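Local atomic coordinates of glycoside hydrolase, family 11\:clostridium cellulosome enzyme, dockerin type i\:polysaccharide (Clostridium thermocellum, PDB entry 2C71), a protein that catalyses the metal-ion-dependent removal of acetyl groups from acetylated xylan, as a family 4 carbohydrate esterase with a NodB-type fold related to peptidoglycan deacetylases. Residues A[11-16]-A[62-67]; A[18-23]-A[48-53]; A[99-104]-A[110-115]. All coordinates share one frame; numbering follows the deposited sequence.

Contact 1: A[11-16]-A[62-67]; sequences FDDGPD and GNHSWS. With MG (magnesium ion), chain B.
The magnesium site of this NodB-type esterase forms at the C-terminal ends of strands 6-12 and 60-63, each segment giving one ligand. Asp13 binds through OD1, 2.1 Å from magnesium, and His64 through NE2, at 2.2 Å. Four waters complete an octahedron: one lies across the metal from the carboxylate oxygen, one across from the imidazole, and the other two face each other. Related family 4 enzymes commonly use an Asp-His-His triad, whereas here the protein supplies two ligands. Asp13 OD1 and His64 NE2 come within 3.0 Å because they share the metal, not through a hydrogen bond. The oxygen sits at the ring edge, in plane, with carboxylate and imidazole tilted by only 23°. Asp13 is monodentate: its OD2 is 3.4 Å from magnesium and instead accepts from a coordinated water at 2.6 Å, which helps fix the carboxylate rotation. Asp12 approaches His64 differently, stacking over one face with CG 3.8 Å above the ring plane and displaced toward its rim, the two planes 25° apart. Its OD2 accepts a hydrogen bond from a second metal-bound water at 3.0 Å, while OD1 forms a salt bridge to Arg102. With chi1 at -165°, His64 CG lies opposite its own backbone N and the ring reaches across to the metal; ND1, bonded to the carbonyl of Arg102, restrains its rotation. Just beyond, Asn63 OD1 accepts from Ser65 N at 2.8 Å in an Asx turn that shapes the loop. Strand 35-38 lies between strands 6-12 and 60-63 in the parallel sheet, its Met37 touching both Asp12 and His64, and His155 of strand 151-155 packs against the two aspartates.

Contact 2: A[18-23]-A[48-53]; sequences VLTARV and AAIIRR
Arg53 NH2 is gripped by two carboxylates, those of Asp25 and Asp28, both on helix 17-30, so the guanidinium spans the groove between that helix and its own. Its side chain starts opposite the backbone N (chi1 178°) and stays extended as far as NE, which carries the charged end across to helix 17-30. The other terminal nitrogen packs on Ala21, with 3.9 Å between Arg53 NH1 and Ala21 CB. Thr20 OG1 is also held twice, hydrogen-bonded to Asp156 OD2 and to Asp16 N; the methyl and CB of Thr20 are turned to helix 45-56. There the apolar part of the contact rests on one methyl: Ile50 CD1 lies 3.8 Å from Thr20 CB and 3.9 Å from Ala21 CB. The same methyl also lies against the backbone, 3.5 Å from Ile50 CD1 to Ala21 N. Ile50 reaches this place because CG1 points away from its backbone N (chi1 -159°) and CD1 continues outward. These two helices are successive crossovers of the strand-helix-strand-helix-strand run 6-12, 17-30, 35-38, 45-56, 60-63, as in the barrel-like NodB fold. Their local axes approach to 10.7 Å at an angle of 20°, nearly parallel, and the nearest CA atoms, those of Ala21 and Ile50, are 7.4 Å apart. On the sheet side Phe36 of strand 35-38 touches Thr20, while Leu24, farther along helix 17-30, meets both Ile50 and Arg53.

Contact 3: A[99-104]-A[110-115]; sequences KFFRPP and PTLFNN
Phe101, on the short strand 100-101, makes the first contact with helix 110-115. Its CG lies opposite the backbone N (chi1 172°), sending the ring toward the helix, and CE2 comes within 4.1 Å of Leu112 CD2. The methyl meets the rim of the ring, near its plane, so this is an edge contact, not packing over the face. One face of the same ring is covered from within the segment, with Pro103 N 3.9 Å above its plane and offset toward the rim; Phe120 meets the phenyl group edge-to-face. Two residues on, Pro103 offers CB to the same methyl, again 4.1 Å from Leu112 CD2. A single leucine branch therefore bridges ring edge and proline, and both approaches are ordinary apolar packing with no polar bond across the segments. Leu112 also touches Ile79 of helix 76-94 and Phe120, which extends the buried cluster. Within segment 110-115, Asn115 ND2 donates to Thr111 O at 2.8 Å, with an N-H...O angle of 161°. Strand 100-101, helix 110-115 and strand 119-120, with the two strands parallel, form a compact beta-alpha-beta crossover, and the contact packs its helix on the first strand and the residues just after it.

All three contacts lie within the NodB homology region. Along the chain, contact 2 falls between the two segments of contact 1, and contact 3 follows both. Contacts 1 and 2 have centres about 12 Å apart and touch: strand 6-12 is followed in the chain by helix 17-30, whose start lies just after segment 11-16, and helix 45-56 precedes strand 60-63. Contacts 1 and 3, centres about 14 Å apart, are joined through Arg102, which reaches both segments of contact 1. Contacts 2 and 3 lie on opposite sides of the chain's centre, about 25 Å between centres, and do not touch. The metal site is thus linked to outer helices and to segment 99-104, which contributes Arg102 to the second shell.

Contact 1: A[11-16]-A[62-67]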
loop_
_atom_site.group_PDB
_atom_site.type_symbol
_atom_site.label_atom_id
_atom_site.label_comp_id
_atom_site.label_asym_id
_atom_site.label_seq_id
_atom_site.Cartn_x
_atom_site.Cartn_y
_atom_site.Cartn_z
ATOM N N PHE A 11 -2.815 0.411 0.535
ATOM C CA PHE A 11 -3.773 -0.414 -0.197
ATOM C C PHE A 11 -3.052 -1.241 -1.240
ATOM O O PHE A 11 -2.378 -0.700 -2.107
ATOM C CB PHE A 11 -4.791 0.465 -0.909
ATOM C CG PHE A 11 -5.642 1.269 0.026
ATOM C CD1 PHE A 11 -6.766 0.691 0.617
ATOM C CD2 PHE A 11 -5.336 2.595 0.340
ATOM C CE1 PHE A 11 -7.536 1.407 1.535
ATOM C CE2 PHE A 11 -6.108 3.297 1.244
ATOM C CZ PHE A 11 -7.181 2.695 1.831
ATOM N N ASP A 12 -3.219 -2.559 -1.174
ATOM C CA ASP A 12 -2.600 -3.464 -2.139
ATOM C C ASP A 12 -3.532 -3.802 -3.304
ATOM O O ASP A 12 -4.754 -3.695 -3.184
ATOM C CB ASP A 12 -2.142 -4.751 -1.448
ATOM C CG ASP A 12 -0.878 -4.556 -0.634
ATOM O OD1 ASP A 12 -0.260 -3.475 -0.740
ATOM O OD2 ASP A 12 -0.502 -5.485 0.112
ATOM N N ASP A 13 -2.952 -4.380 -4.351
ATOM C CA ASP A 13 -3.516 -5.332 -5.328
ATOM C C ASP A 13 -4.161 -4.691 -6.555
ATOM O O ASP A 13 -4.583 -5.409 -7.476
ATOM C CB ASP A 13 -4.504 -6.363 -4.755
ATOM C CG ASP A 13 -3.837 -7.518 -3.984
ATOM O OD1 ASP A 13 -2.614 -7.483 -3.695
ATOM O OD2 ASP A 13 -4.592 -8.477 -3.660
ATOM N N GLY A 14 -4.217 -3.353 -6.583
ATOM C CA GLY A 14 -4.749 -2.631 -7.716
ATOM C C GLY A 14 -3.668 -2.185 -8.694
ATOM O O GLY A 14 -2.537 -2.658 -8.642
ATOM N N PRO A 15 -4.024 -1.305 -9.652
ATOM C CA PRO A 15 -5.282 -0.562 -9.719
ATOM C C PRO A 15 -6.398 -1.297 -10.421
ATOM O O PRO A 15 -6.159 -2.079 -11.350
ATOM C CB PRO A 15 -4.861 0.650 -10.603
ATOM C CG PRO A 15 -3.814 0.079 -11.516
ATOM C CD PRO A 15 -3.012 -0.810 -10.629
ATOM N N ASP A 16 -7.615 -0.968 -10.035
ATOM C CA ASP A 16 -8.830 -1.386 -10.746
ATOM C C ASP A 16 -9.689 -0.159 -10.922
ATOM O O ASP A 16 -9.997 0.524 -9.943
ATOM C CB ASP A 16 -9.542 -2.456 -9.919
ATOM C CG ASP A 16 -10.792 -3.008 -10.572
ATOM O OD1 ASP A 16 -11.840 -2.358 -10.559
ATOM O OD2 ASP A 16 -10.693 -4.120 -11.112
ATOM N N GLY A 62 3.610 2.684 -4.471
ATOM C CA GLY A 62 4.678 1.731 -4.277
ATOM C C GLY A 62 4.492 0.490 -5.138
ATOM O O GLY A 62 3.571 0.375 -5.938
ATOM N N ASN A 63 5.444 -0.447 -4.986
ATOM C CA ASN A 63 5.568 -1.600 -5.876
ATOM C C ASN A 63 5.088 -2.869 -5.156
ATOM O O ASN A 63 5.619 -3.186 -4.080
ATOM C CB ASN A 63 7.051 -1.696 -6.273
ATOM C CG ASN A 63 7.373 -2.669 -7.353
ATOM O OD1 ASN A 63 6.898 -3.817 -7.367
ATOM N ND2 ASN A 63 8.249 -2.268 -8.285
ATOM N N HIS A 64 4.094 -3.583 -5.729
ATOM C CA HIS A 64 3.645 -4.867 -5.169
ATOM C C HIS A 64 3.953 -5.994 -6.189
ATOM O O HIS A 64 3.239 -7.018 -6.223
ATOM C CB HIS A 64 2.131 -4.781 -4.883
ATOM C CG HIS A 64 1.568 -5.857 -3.988
ATOM N ND1 HIS A 64 2.252 -6.402 -2.915
ATOM C CD2 HIS A 64 0.326 -6.418 -3.961
ATOM C CE1 HIS A 64 1.474 -7.297 -2.308
ATOM N NE2 HIS A 64 0.297 -7.313 -2.914
ATOM N N SER A 65 5.009 -5.798 -6.991
ATOM C CA SER A 65 5.459 -6.779 -7.987
ATOM C C SER A 65 4.629 -6.779 -9.262
ATOM O O SER A 65 3.573 -6.126 -9.318
ATOM C CB SER A 65 5.555 -8.207 -7.425
ATOM O OG SER A 65 4.397 -8.994 -7.724
ATOM N N TRP A 66 5.110 -7.522 -10.269
ATOM C CA TRP A 66 4.403 -7.591 -11.545
ATOM C C TRP A 66 3.079 -8.350 -11.444
ATOM O O TRP A 66 2.163 -8.091 -12.247
ATOM C CB TRP A 66 5.307 -8.225 -12.615
ATOM C CG TRP A 66 4.702 -8.230 -13.973
ATOM C CD1 TRP A 66 4.176 -9.301 -14.632
ATOM C CD2 TRP A 66 4.550 -7.111 -14.839
ATOM N NE1 TRP A 66 3.695 -8.909 -15.866
ATOM C CE2 TRP A 66 3.908 -7.563 -16.010
ATOM C CE3 TRP A 66 4.890 -5.766 -14.735
ATOM C CZ2 TRP A 66 3.591 -6.691 -17.069
ATOM C CZ3 TRP A 66 4.569 -4.911 -15.778
ATOM C CH2 TRP A 66 3.936 -5.378 -16.926
ATOM N N SER A 67 3.002 -9.315 -10.522
ATOM C CA SER A 67 1.855 -10.214 -10.484
ATOM C C SER A 67 1.511 -10.553 -9.031
ATOM O O SER A 67 1.752 -9.751 -8.105
ATOM C CB SER A 67 2.092 -11.426 -11.371
ATOM O OG SER A 67 0.907 -12.203 -11.570
HETATM MG MG MG B . -1.366 -8.735 -2.549
HETATM O O HOH W 1 -1.928 -7.927 -0.760
HETATM O O HOH W 2 -2.937 -10.087 -2.367
HETATM O O HOH W 3 -0.684 -9.889 -4.092
HETATM O O HOH W 4 -0.119 -9.948 -1.218
#

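Contact 2: A[18-23]-A[48-53]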
loop_
_atom_site.group_PDB
_atom_site.type_symbol
_atom_site.label_atom_id
_atom_site.label_comp_id
_atom_site.label_asym_id
_atom_site.label_seq_id
_atom_site.Cartn_x
_atom_site.Cartn_y
_atom_site.Cartn_z
ATOM N N VAL A 18 -12.758 0.474 -11.302
ATOM C CA VAL A 18 -13.949 0.517 -10.490
ATOM C C VAL A 18 -13.624 0.474 -9.010
ATOM O O VAL A 18 -13.983 1.385 -8.219
ATOM C CB VAL A 18 -14.953 -0.595 -10.866
ATOM C CG1 VAL A 18 -16.173 -0.512 -9.946
ATOM C CG2 VAL A 18 -15.372 -0.440 -12.333
ATOM N N LEU A 19 -12.919 -0.557 -8.551
ATOM C CA LEU A 19 -12.741 -0.750 -7.116
ATOM C C LEU A 19 -11.781 0.300 -6.492
ATOM O O LEU A 19 -12.013 0.754 -5.380
ATOM C CB LEU A 19 -12.260 -2.174 -6.766
ATOM C CG LEU A 19 -13.413 -3.176 -6.525
ATOM C CD1 LEU A 19 -14.238 -3.440 -7.744
ATOM C CD2 LEU A 19 -12.875 -4.438 -5.889
ATOM N N THR A 20 -10.723 0.654 -7.206
ATOM C CA THR A 20 -9.785 1.641 -6.685
ATOM C C THR A 20 -10.453 2.994 -6.570
ATOM O O THR A 20 -10.212 3.758 -5.634
ATOM C CB THR A 20 -8.515 1.688 -7.528
ATOM O OG1 THR A 20 -7.928 0.376 -7.560
ATOM C CG2 THR A 20 -7.525 2.728 -7.016
ATOM N N ALA A 21 -11.315 3.340 -7.551
ATOM C CA ALA A 21 -12.042 4.613 -7.493
ATOM C C ALA A 21 -12.922 4.685 -6.267
ATOM O O ALA A 21 -13.092 5.771 -5.707
ATOM C CB ALA A 21 -12.830 4.872 -8.758
ATOM N N ARG A 22 -13.478 3.563 -5.798
ATOM C CA ARG A 22 -14.262 3.609 -4.565
ATOM C C ARG A 22 -13.436 4.061 -3.389
ATOM O O ARG A 22 -13.900 4.830 -2.533
ATOM C CB ARG A 22 -14.901 2.250 -4.273
ATOM C CG ARG A 22 -15.862 1.759 -5.284
ATOM C CD ARG A 22 -16.330 0.361 -4.897
ATOM N NE ARG A 22 -17.162 -0.134 -5.958
ATOM C CZ ARG A 22 -17.468 -1.397 -6.094
ATOM N NH1 ARG A 22 -16.947 -2.327 -5.275
ATOM N NH2 ARG A 22 -18.288 -1.747 -7.072
ATOM N N VAL A 23 -12.195 3.555 -3.291
ATOM C CA VAL A 23 -11.289 3.972 -2.220
ATOM C C VAL A 23 -10.910 5.434 -2.414
ATOM O O VAL A 23 -10.958 6.219 -1.452
ATOM C CB VAL A 23 -10.059 3.082 -2.157
ATOM C CG1 VAL A 23 -8.987 3.645 -1.224
ATOM C CG2 VAL A 23 -10.444 1.657 -1.681
ATOM N N ALA A 48 -4.234 4.122 -16.677
ATOM C CA ALA A 48 -3.312 5.256 -16.570
ATOM C C ALA A 48 -3.924 6.425 -15.820
ATOM O O ALA A 48 -3.247 7.040 -14.976
ATOM C CB ALA A 48 -2.889 5.712 -17.987
ATOM N N ALA A 49 -5.143 6.780 -16.155
ATOM C CA ALA A 49 -5.746 7.960 -15.526
ATOM C C ALA A 49 -5.944 7.779 -14.030
ATOM O O ALA A 49 -5.778 8.733 -13.262
ATOM C CB ALA A 49 -7.063 8.333 -16.181
ATOM N N ILE A 50 -6.322 6.578 -13.585
ATOM C CA ILE A 50 -6.536 6.371 -12.165
ATOM C C ILE A 50 -5.225 6.338 -11.398
ATOM O O ILE A 50 -5.116 6.814 -10.280
ATOM C CB ILE A 50 -7.446 5.171 -11.853
ATOM C CG1 ILE A 50 -8.024 5.328 -10.464
ATOM C CG2 ILE A 50 -6.774 3.852 -12.091
ATOM C CD1 ILE A 50 -9.177 4.400 -10.150
ATOM N N ILE A 51 -4.187 5.788 -12.019
ATOM C CA ILE A 51 -2.812 5.854 -11.456
ATOM C C ILE A 51 -2.407 7.313 -11.305
ATOM O O ILE A 51 -1.881 7.726 -10.264
ATOM C CB ILE A 51 -1.859 5.038 -12.373
ATOM C CG1 ILE A 51 -2.050 3.540 -12.136
ATOM C CG2 ILE A 51 -0.421 5.453 -12.248
ATOM C CD1 ILE A 51 -1.439 3.014 -10.839
ATOM N N ARG A 52 -2.653 8.129 -12.338
ATOM C CA ARG A 52 -2.280 9.530 -12.276
ATOM C C ARG A 52 -3.132 10.265 -11.245
ATOM O O ARG A 52 -2.621 11.173 -10.558
ATOM C CB ARG A 52 -2.324 10.135 -13.701
ATOM C CG ARG A 52 -1.719 11.527 -13.855
ATOM C CD ARG A 52 -0.270 11.661 -13.457
ATOM N NE ARG A 52 0.724 11.247 -14.449
ATOM C CZ ARG A 52 1.774 11.993 -14.852
ATOM N NH1 ARG A 52 1.992 13.232 -14.416
ATOM N NH2 ARG A 52 2.672 11.476 -15.654
ATOM N N ARG A 53 -4.411 9.906 -11.135
ATOM C CA ARG A 53 -5.258 10.480 -10.108
ATOM C C ARG A 53 -4.651 10.303 -8.727
ATOM O O ARG A 53 -4.757 11.202 -7.868
ATOM C CB ARG A 53 -6.654 9.823 -10.146
ATOM C CG ARG A 53 -7.619 10.319 -9.083
ATOM C CD ARG A 53 -8.991 9.715 -9.219
ATOM N NE ARG A 53 -9.803 10.066 -8.060
ATOM C CZ ARG A 53 -10.994 9.554 -7.780
ATOM N NH1 ARG A 53 -11.505 8.568 -8.487
ATOM N NH2 ARG A 53 -11.653 9.982 -6.694
#

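Contact 3: A[99-104]-A[110-115]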
loop_
_atom_site.group_PDB
_atom_site.type_symbol
_atom_site.label_atom_id
_atom_site.label_comp_id
_atom_site.label_asym_id
_atom_site.label_seq_id
_atom_site.Cartn_x
_atom_site.Cartn_y
_atom_site.Cartn_z
ATOM N N LYS A 99 9.543 4.058 -3.968
ATOM C CA LYS A 99 10.567 4.007 -2.923
ATOM C C LYS A 99 10.342 2.827 -1.977
ATOM O O LYS A 99 11.183 2.518 -1.133
ATOM C CB LYS A 99 10.589 5.315 -2.129
ATOM C CG LYS A 99 11.158 6.498 -2.895
ATOM C CD LYS A 99 11.624 7.593 -1.949
ATOM C CE LYS A 99 10.929 8.912 -2.243
ATOM N NZ LYS A 99 10.589 9.652 -0.997
ATOM N N PHE A 100 9.195 2.179 -2.135
ATOM C CA PHE A 100 8.728 1.125 -1.235
ATOM C C PHE A 100 8.222 -0.082 -2.020
ATOM O O PHE A 100 7.653 0.075 -3.104
ATOM C CB PHE A 100 7.613 1.662 -0.349
ATOM C CG PHE A 100 8.058 2.772 0.579
ATOM C CD1 PHE A 100 8.683 2.470 1.753
ATOM C CD2 PHE A 100 7.874 4.088 0.261
ATOM C CE1 PHE A 100 9.134 3.488 2.600
ATOM C CE2 PHE A 100 8.301 5.109 1.096
ATOM C CZ PHE A 100 8.940 4.818 2.259
ATOM N N PHE A 101 8.446 -1.241 -1.424
ATOM C CA PHE A 101 8.027 -2.554 -1.960
ATOM C C PHE A 101 7.251 -3.289 -0.887
ATOM O O PHE A 101 7.700 -3.352 0.261
ATOM C CB PHE A 101 9.285 -3.363 -2.318
ATOM C CG PHE A 101 9.043 -4.806 -2.711
ATOM C CD1 PHE A 101 8.237 -5.123 -3.794
ATOM C CD2 PHE A 101 9.645 -5.823 -2.013
ATOM C CE1 PHE A 101 8.054 -6.479 -4.159
ATOM C CE2 PHE A 101 9.470 -7.150 -2.401
ATOM C CZ PHE A 101 8.696 -7.457 -3.479
ATOM N N ARG A 102 6.130 -3.896 -1.251
ATOM C CA ARG A 102 5.422 -4.800 -0.380
ATOM C C ARG A 102 5.479 -6.178 -0.983
ATOM O O ARG A 102 4.916 -6.415 -2.076
ATOM C CB ARG A 102 3.955 -4.450 -0.203
ATOM C CG ARG A 102 3.271 -5.481 0.702
ATOM C CD ARG A 102 2.059 -4.984 1.353
ATOM N NE ARG A 102 2.312 -3.926 2.309
ATOM C CZ ARG A 102 1.552 -2.846 2.512
ATOM N NH1 ARG A 102 0.477 -2.602 1.772
ATOM N NH2 ARG A 102 1.904 -1.959 3.428
ATOM N N PRO A 103 6.172 -7.129 -0.347
ATOM C CA PRO A 103 6.289 -8.473 -0.929
ATOM C C PRO A 103 4.918 -9.106 -1.079
ATOM O O PRO A 103 4.088 -9.076 -0.148
ATOM C CB PRO A 103 7.153 -9.260 0.077
ATOM C CG PRO A 103 7.777 -8.269 0.892
ATOM C CD PRO A 103 6.939 -6.998 0.888
ATOM N N PRO A 104 4.674 -9.757 -2.228
ATOM C CA PRO A 104 3.459 -10.599 -2.365
ATOM C C PRO A 104 3.382 -11.567 -1.213
ATOM O O PRO A 104 4.356 -12.273 -0.875
ATOM C CB PRO A 104 3.671 -11.284 -3.714
ATOM C CG PRO A 104 4.458 -10.261 -4.488
ATOM C CD PRO A 104 5.444 -9.718 -3.471
ATOM N N PRO A 110 16.310 -14.043 2.143
ATOM C CA PRO A 110 17.547 -13.277 1.894
ATOM C C PRO A 110 17.701 -12.900 0.440
ATOM O O PRO A 110 18.097 -11.792 0.133
ATOM C CB PRO A 110 18.638 -14.211 2.388
ATOM C CG PRO A 110 17.970 -14.935 3.495
ATOM C CD PRO A 110 16.585 -15.232 2.972
ATOM N N THR A 111 17.380 -13.830 -0.465
ATOM C CA THR A 111 17.494 -13.543 -1.888
ATOM C C THR A 111 16.583 -12.399 -2.311
ATOM O O THR A 111 16.963 -11.546 -3.108
ATOM C CB THR A 111 17.244 -14.833 -2.705
ATOM O OG1 THR A 111 18.208 -15.819 -2.324
ATOM C CG2 THR A 111 17.354 -14.590 -4.193
ATOM N N LEU A 112 15.357 -12.392 -1.808
ATOM C CA LEU A 112 14.436 -11.295 -2.145
ATOM C C LEU A 112 14.996 -9.965 -1.651
ATOM O O LEU A 112 15.059 -8.970 -2.394
ATOM C CB LEU A 112 13.029 -11.594 -1.644
ATOM C CG LEU A 112 11.944 -10.619 -2.109
ATOM C CD1 LEU A 112 11.819 -10.627 -3.637
ATOM C CD2 LEU A 112 10.632 -10.956 -1.420
ATOM N N PHE A 113 15.391 -9.914 -0.373
ATOM C CA PHE A 113 15.971 -8.701 0.177
ATOM C C PHE A 113 17.170 -8.250 -0.620
ATOM O O PHE A 113 17.365 -7.067 -0.860
ATOM C CB PHE A 113 16.394 -8.894 1.640
ATOM C CG PHE A 113 15.278 -8.669 2.624
ATOM C CD1 PHE A 113 14.722 -7.366 2.795
ATOM C CD2 PHE A 113 14.787 -9.691 3.403
ATOM C CE1 PHE A 113 13.744 -7.171 3.725
ATOM C CE2 PHE A 113 13.811 -9.467 4.349
ATOM C CZ PHE A 113 13.288 -8.171 4.500
ATOM N N ASN A 114 18.029 -9.187 -1.071
ATOM C CA ASN A 114 19.280 -8.897 -1.797
ATOM C C ASN A 114 19.045 -8.315 -3.151
ATOM O O ASN A 114 19.954 -7.721 -3.725
ATOM C CB ASN A 114 20.171 -10.131 -2.005
ATOM C CG ASN A 114 21.622 -9.778 -2.168
ATOM O OD1 ASN A 114 22.139 -8.941 -1.448
ATOM N ND2 ASN A 114 22.270 -10.387 -3.148
ATOM N N ASN A 115 17.867 -8.572 -3.743
ATOM C CA ASN A 115 17.636 -8.244 -5.142
ATOM C C ASN A 115 16.568 -7.183 -5.363
ATOM O O ASN A 115 16.199 -6.939 -6.521
ATOM C CB ASN A 115 17.351 -9.532 -5.916
ATOM C CG ASN A 115 18.602 -10.344 -6.114
ATOM O OD1 ASN A 115 19.450 -10.000 -6.955
ATOM N ND2 ASN A 115 18.750 -11.361 -5.310
#